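Local coordinates for putative aminooxidase (PDB 2BA9), which isomerises polyunsaturated fatty acid to conjugated linoleic acid, carrying bound FAD in a fold of the flavin-containing amine oxidoreductase family, at residues 135-138 against 139-143; 229-233 against 234-238. All blocks are in the same frame, centred on the assembly; numbering follows the deposited sequence.

Interaction 1: 135-138 against 139-143; sequences NKVH and EDLML
In the loop between helices 106-122 and 145-151, the H138 ring meets the backbone of D140 at the start of a turn whose residues 139-142 have helical backbone angles. The D140 amide donates to H138 ND1 over 3.1 Å at a fairly straight 164°, and D140 N lies in the ring plane, so the ring edge takes a main-chain N-H at the start of the turn. With ND1 accepting, the ring is probably neutral with its hydrogen on NE2. H138 CG is anti to its backbone N (chi1 -167°), which turns the ring toward the following residues, so that its ND1 edge faces the D140 amide. The carboxylate of D140 then lies alongside, pointing the same way as the imidazole but turned 53° from its plane, with OD2 3.2 Å from H138 CE1. On the backbone, L141 N reaches H138 O at 2.9 Å, and M142 N bonds to E139 O in the next step of the turn.

Next to this polar end, V137 and L141 meet at about a right angle: V137 CG2 lies 3.8 Å from L141 CB, while L141 CD1 approaches V137 CB. The extended M142 chain runs back toward the preceding loop residues, setting its CE 3.3 Å from V137 O and 3.9 Å from K136 CE, where the two long chains cross.

D140 OD2 has its main partner in Y125 OH, and the same tyrosine meets the H138 ring edge-to-face. V137 and M142 pack on Y379 of helix 376-380, L141 rests on A178 and L182 of helix 178-184, and D140 and L141 touch F148 of helix 145-151, so the turn is wedged among three helices.

Interaction 2: 229-233 against 234-238; sequences ITRED and GKVHI
T230 and H237 lie side by side across an antiparallel hydrogen-bonded pair, their side chains leaving the same face and pointing the same way, with T230 OG1 3.9 Å from H237 CB. Two backbone bonds frame them: H237 N to T230 O at 2.9 Å and T230 N to H237 O. T230 OG1 sits between its backbone N and carbonyl carbon (chi1 57°), where it donates to E232 OE1 at 2.9 Å, meeting the carboxylate from above its plane.

The other face carries I229 and I238, a non-hydrogen-bonded pair whose CG1 atoms approach to 4.2 Å. I229 CG2 also slants across V236 CG1 at 4.0 Å. R231 runs beside V236, CG against CG2 at 3.9 Å, before its guanidinium leaves for salt bridges with D264 and E269.

Where the chain reverses, K235 N bonds to E232 O at 2.9 Å. Bends at chi2 and chi4 fold the K235 chain back, leaving NZ in a weak bond to D233 O. D233 and G234 both have positive phi, which at G234 suits a glycine. This is a type I' turn from E232 to K235, a reversal well suited to the right-handed twist of a tight two-stranded beta hairpin, here formed by strands 226-230 and 236-240.

In the fold
From the N terminus, interaction 1 comes first, a short turn with helical backbone angles in the loop leading from helix 106-122 to helix 145-151. The chain then passes through a run of helices, including 178-184, before entering strand 226-230 and turning back at interaction 2 into strand 236-240, with 244-247 as the third strand of that small antiparallel sheet. The two contacts are in series, neither nesting nor crossing, and their centres lie 35 Å apart. Interaction 1 joins its loop to helices 145-151, 178-184 and 376-380; interaction 2 sets the hairpin against strand 249-252 of the parallel sheet, with the side chain of I229 about 8 Å from the bound FAD.

Interaction 1: 135-138 against 139-143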
loop_
_atom_site.group_PDB
_atom_site.type_symbol
_atom_site.label_atom_id
_atom_site.label_comp_id
_atom_site.label_asym_id
_atom_site.label_seq_id
_atom_site.Cartn_x
_atom_site.Cartn_y
_atom_site.Cartn_z
ATOM N N ASN A 135 7.897 -17.436 -3.588
ATOM C CA ASN A 135 8.884 -18.155 -2.799
ATOM C C ASN A 135 8.287 -18.369 -1.406
ATOM O O ASN A 135 8.143 -17.419 -0.625
ATOM C CB ASN A 135 10.212 -17.394 -2.721
ATOM C CG ASN A 135 10.744 -16.977 -4.100
ATOM O OD1 ASN A 135 10.791 -15.786 -4.424
ATOM N ND2 ASN A 135 11.157 -17.954 -4.905
ATOM N N LYS A 136 7.907 -19.611 -1.116
ATOM C CA LYS A 136 7.175 -19.949 0.114
ATOM C C LYS A 136 7.992 -19.610 1.368
ATOM O O LYS A 136 9.132 -20.072 1.539
ATOM C CB LYS A 136 6.800 -21.436 0.097
ATOM C CG LYS A 136 5.808 -21.908 1.177
ATOM C CD LYS A 136 5.856 -23.469 1.306
ATOM C CE LYS A 136 4.950 -24.004 2.409
ATOM N NZ LYS A 136 5.065 -25.507 2.638
ATOM N N VAL A 137 7.403 -18.812 2.251
ATOM C CA VAL A 137 8.104 -18.344 3.446
ATOM C C VAL A 137 8.065 -19.391 4.556
ATOM O O VAL A 137 7.212 -20.276 4.566
ATOM C CB VAL A 137 7.528 -17.006 3.970
ATOM C CG1 VAL A 137 7.566 -15.925 2.867
ATOM C CG2 VAL A 137 6.098 -17.192 4.498
ATOM N N HIS A 138 9.015 -19.278 5.478
ATOM C CA HIS A 138 9.043 -20.075 6.706
ATOM C C HIS A 138 7.662 -20.071 7.383
ATOM O O HIS A 138 7.018 -19.027 7.451
ATOM C CB HIS A 138 10.074 -19.475 7.670
ATOM C CG HIS A 138 10.415 -20.362 8.826
ATOM N ND1 HIS A 138 9.527 -20.642 9.843
ATOM C CD2 HIS A 138 11.557 -21.015 9.137
ATOM C CE1 HIS A 138 10.108 -21.437 10.722
ATOM N NE2 HIS A 138 11.342 -21.666 10.323
ATOM N N GLU A 139 7.229 -21.220 7.905
ATOM C CA GLU A 139 5.883 -21.347 8.487
ATOM C C GLU A 139 5.580 -20.290 9.557
ATOM O O GLU A 139 4.443 -19.806 9.677
ATOM C CB GLU A 139 5.652 -22.759 9.045
ATOM C CG GLU A 139 6.468 -23.083 10.288
ATOM C CD GLU A 139 6.647 -24.568 10.518
ATOM O OE1 GLU A 139 5.828 -25.370 9.999
ATOM O OE2 GLU A 139 7.626 -24.942 11.211
ATOM N N ASP A 140 6.592 -19.933 10.337
ATOM C CA ASP A 140 6.419 -18.948 11.399
ATOM C C ASP A 140 5.909 -17.609 10.850
ATOM O O ASP A 140 5.153 -16.915 11.514
ATOM C CB ASP A 140 7.728 -18.728 12.156
ATOM C CG ASP A 140 8.183 -19.952 12.931
ATOM O OD1 ASP A 140 7.443 -20.964 13.030
ATOM O OD2 ASP A 140 9.317 -19.895 13.437
ATOM N N LEU A 141 6.320 -17.268 9.631
ATOM C CA LEU A 141 5.934 -15.990 9.010
ATOM C C LEU A 141 4.478 -15.960 8.533
ATOM O O LEU A 141 3.939 -14.898 8.194
ATOM C CB LEU A 141 6.876 -15.677 7.841
ATOM C CG LEU A 141 8.335 -15.402 8.233
ATOM C CD1 LEU A 141 9.217 -15.438 7.004
ATOM C CD2 LEU A 141 8.448 -14.073 8.942
ATOM N N MET A 142 3.855 -17.132 8.516
ATOM C CA MET A 142 2.443 -17.275 8.148
ATOM C C MET A 142 1.484 -16.957 9.309
ATOM O O MET A 142 0.269 -16.846 9.107
ATOM C CB MET A 142 2.210 -18.694 7.641
ATOM C CG MET A 142 3.093 -19.065 6.463
ATOM S SD MET A 142 2.636 -20.626 5.721
ATOM C CE MET A 142 3.980 -20.850 4.532
ATOM N N LEU A 143 2.048 -16.809 10.509
ATOM C CA LEU A 143 1.309 -16.463 11.715
ATOM C C LEU A 143 1.081 -14.952 11.811
ATOM O O LEU A 143 1.852 -14.180 11.249
ATOM C CB LEU A 143 2.099 -16.901 12.951
ATOM C CG LEU A 143 2.209 -18.393 13.213
ATOM C CD1 LEU A 143 3.231 -18.713 14.341
ATOM C CD2 LEU A 143 0.799 -18.930 13.539
#

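Interaction 2: 229-233 against 234-238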
loop_
_atom_site.group_PDB
_atom_site.type_symbol
_atom_site.label_atom_id
_atom_site.label_comp_id
_atom_site.label_asym_id
_atom_site.label_seq_id
_atom_site.Cartn_x
_atom_site.Cartn_y
_atom_site.Cartn_z
ATOM N N ILE A 229 -15.420 -9.033 -19.045
ATOM C CA ILE A 229 -14.245 -9.711 -19.605
ATOM C C ILE A 229 -14.533 -11.205 -19.671
ATOM O O ILE A 229 -14.889 -11.821 -18.662
ATOM C CB ILE A 229 -12.950 -9.481 -18.785
ATOM C CG1 ILE A 229 -12.577 -7.991 -18.761
ATOM C CG2 ILE A 229 -11.805 -10.319 -19.354
ATOM C CD1 ILE A 229 -11.343 -7.662 -17.941
ATOM N N THR A 230 -14.392 -11.767 -20.872
ATOM C CA THR A 230 -14.532 -13.202 -21.111
ATOM C C THR A 230 -13.271 -13.721 -21.804
ATOM O O THR A 230 -12.635 -13.006 -22.585
ATOM C CB THR A 230 -15.762 -13.511 -21.976
ATOM O OG1 THR A 230 -15.667 -12.793 -23.215
ATOM C CG2 THR A 230 -17.036 -13.109 -21.247
ATOM N N ARG A 231 -12.911 -14.965 -21.516
ATOM C CA ARG A 231 -11.622 -15.495 -21.938
ATOM C C ARG A 231 -11.770 -16.868 -22.574
ATOM O O ARG A 231 -11.402 -17.879 -21.982
ATOM C CB ARG A 231 -10.665 -15.560 -20.751
ATOM C CG ARG A 231 -10.187 -14.209 -20.286
ATOM C CD ARG A 231 -9.732 -14.260 -18.853
ATOM N NE ARG A 231 -10.827 -14.592 -17.937
ATOM C CZ ARG A 231 -10.668 -15.010 -16.678
ATOM N NH1 ARG A 231 -11.729 -15.278 -15.927
ATOM N NH2 ARG A 231 -9.452 -15.160 -16.161
ATOM N N GLU A 232 -12.277 -16.887 -23.799
ATOM C CA GLU A 232 -12.477 -18.125 -24.533
ATOM C C GLU A 232 -11.559 -18.193 -25.752
ATOM O O GLU A 232 -10.968 -17.194 -26.154
ATOM C CB GLU A 232 -13.935 -18.261 -24.982
ATOM C CG GLU A 232 -14.965 -17.586 -24.091
ATOM C CD GLU A 232 -15.380 -16.215 -24.626
ATOM O OE1 GLU A 232 -14.670 -15.210 -24.367
ATOM O OE2 GLU A 232 -16.419 -16.148 -25.321
ATOM N N ASP A 233 -11.443 -19.394 -26.319
ATOM C CA ASP A 233 -10.710 -19.629 -27.573
ATOM C C ASP A 233 -9.239 -19.188 -27.510
ATOM O O ASP A 233 -8.591 -19.011 -28.548
ATOM C CB ASP A 233 -11.410 -18.920 -28.744
ATOM C CG ASP A 233 -12.921 -19.170 -28.780
ATOM O OD1 ASP A 233 -13.337 -20.351 -28.802
ATOM O OD2 ASP A 233 -13.687 -18.174 -28.794
ATOM N N GLY A 234 -8.722 -19.027 -26.294
ATOM C CA GLY A 234 -7.334 -18.610 -26.078
ATOM C C GLY A 234 -7.102 -17.114 -26.176
ATOM O O GLY A 234 -5.963 -16.673 -26.321
ATOM N N LYS A 235 -8.179 -16.334 -26.084
ATOM C CA LYS A 235 -8.116 -14.871 -26.189
ATOM C C LYS A 235 -8.827 -14.195 -25.029
ATOM O O LYS A 235 -9.581 -14.827 -24.290
ATOM C CB LYS A 235 -8.763 -14.399 -27.493
ATOM C CG LYS A 235 -8.216 -15.048 -28.738
ATOM C CD LYS A 235 -6.725 -14.774 -28.928
ATOM C CE LYS A 235 -6.209 -15.485 -30.175
ATOM N NZ LYS A 235 -6.383 -16.968 -30.078
ATOM N N VAL A 236 -8.578 -12.896 -24.893
ATOM C CA VAL A 236 -9.232 -12.079 -23.892
ATOM C C VAL A 236 -10.105 -11.045 -24.581
ATOM O O VAL A 236 -9.595 -10.150 -25.263
ATOM C CB VAL A 236 -8.209 -11.333 -23.010
ATOM C CG1 VAL A 236 -8.924 -10.388 -22.069
ATOM C CG2 VAL A 236 -7.348 -12.310 -22.230
ATOM N N HIS A 237 -11.417 -11.160 -24.407
ATOM C CA HIS A 237 -12.322 -10.142 -24.931
ATOM C C HIS A 237 -12.825 -9.248 -23.814
ATOM O O HIS A 237 -13.405 -9.728 -22.843
ATOM C CB HIS A 237 -13.495 -10.735 -25.700
ATOM C CG HIS A 237 -13.942 -9.864 -26.837
ATOM N ND1 HIS A 237 -14.029 -10.315 -28.138
ATOM C CD2 HIS A 237 -14.281 -8.553 -26.870
ATOM C CE1 HIS A 237 -14.429 -9.326 -28.919
ATOM N NE2 HIS A 237 -14.587 -8.245 -28.175
ATOM N N ILE A 238 -12.584 -7.949 -23.980
ATOM C CA ILE A 238 -12.931 -6.935 -23.002
ATOM C C ILE A 238 -14.076 -6.136 -23.571
ATOM O O ILE A 238 -14.014 -5.728 -24.723
ATOM C CB ILE A 238 -11.752 -5.963 -22.739
ATOM C CG1 ILE A 238 -10.525 -6.706 -22.207
ATOM C CG2 ILE A 238 -12.150 -4.877 -21.750
ATOM C CD1 ILE A 238 -9.714 -7.420 -23.296
#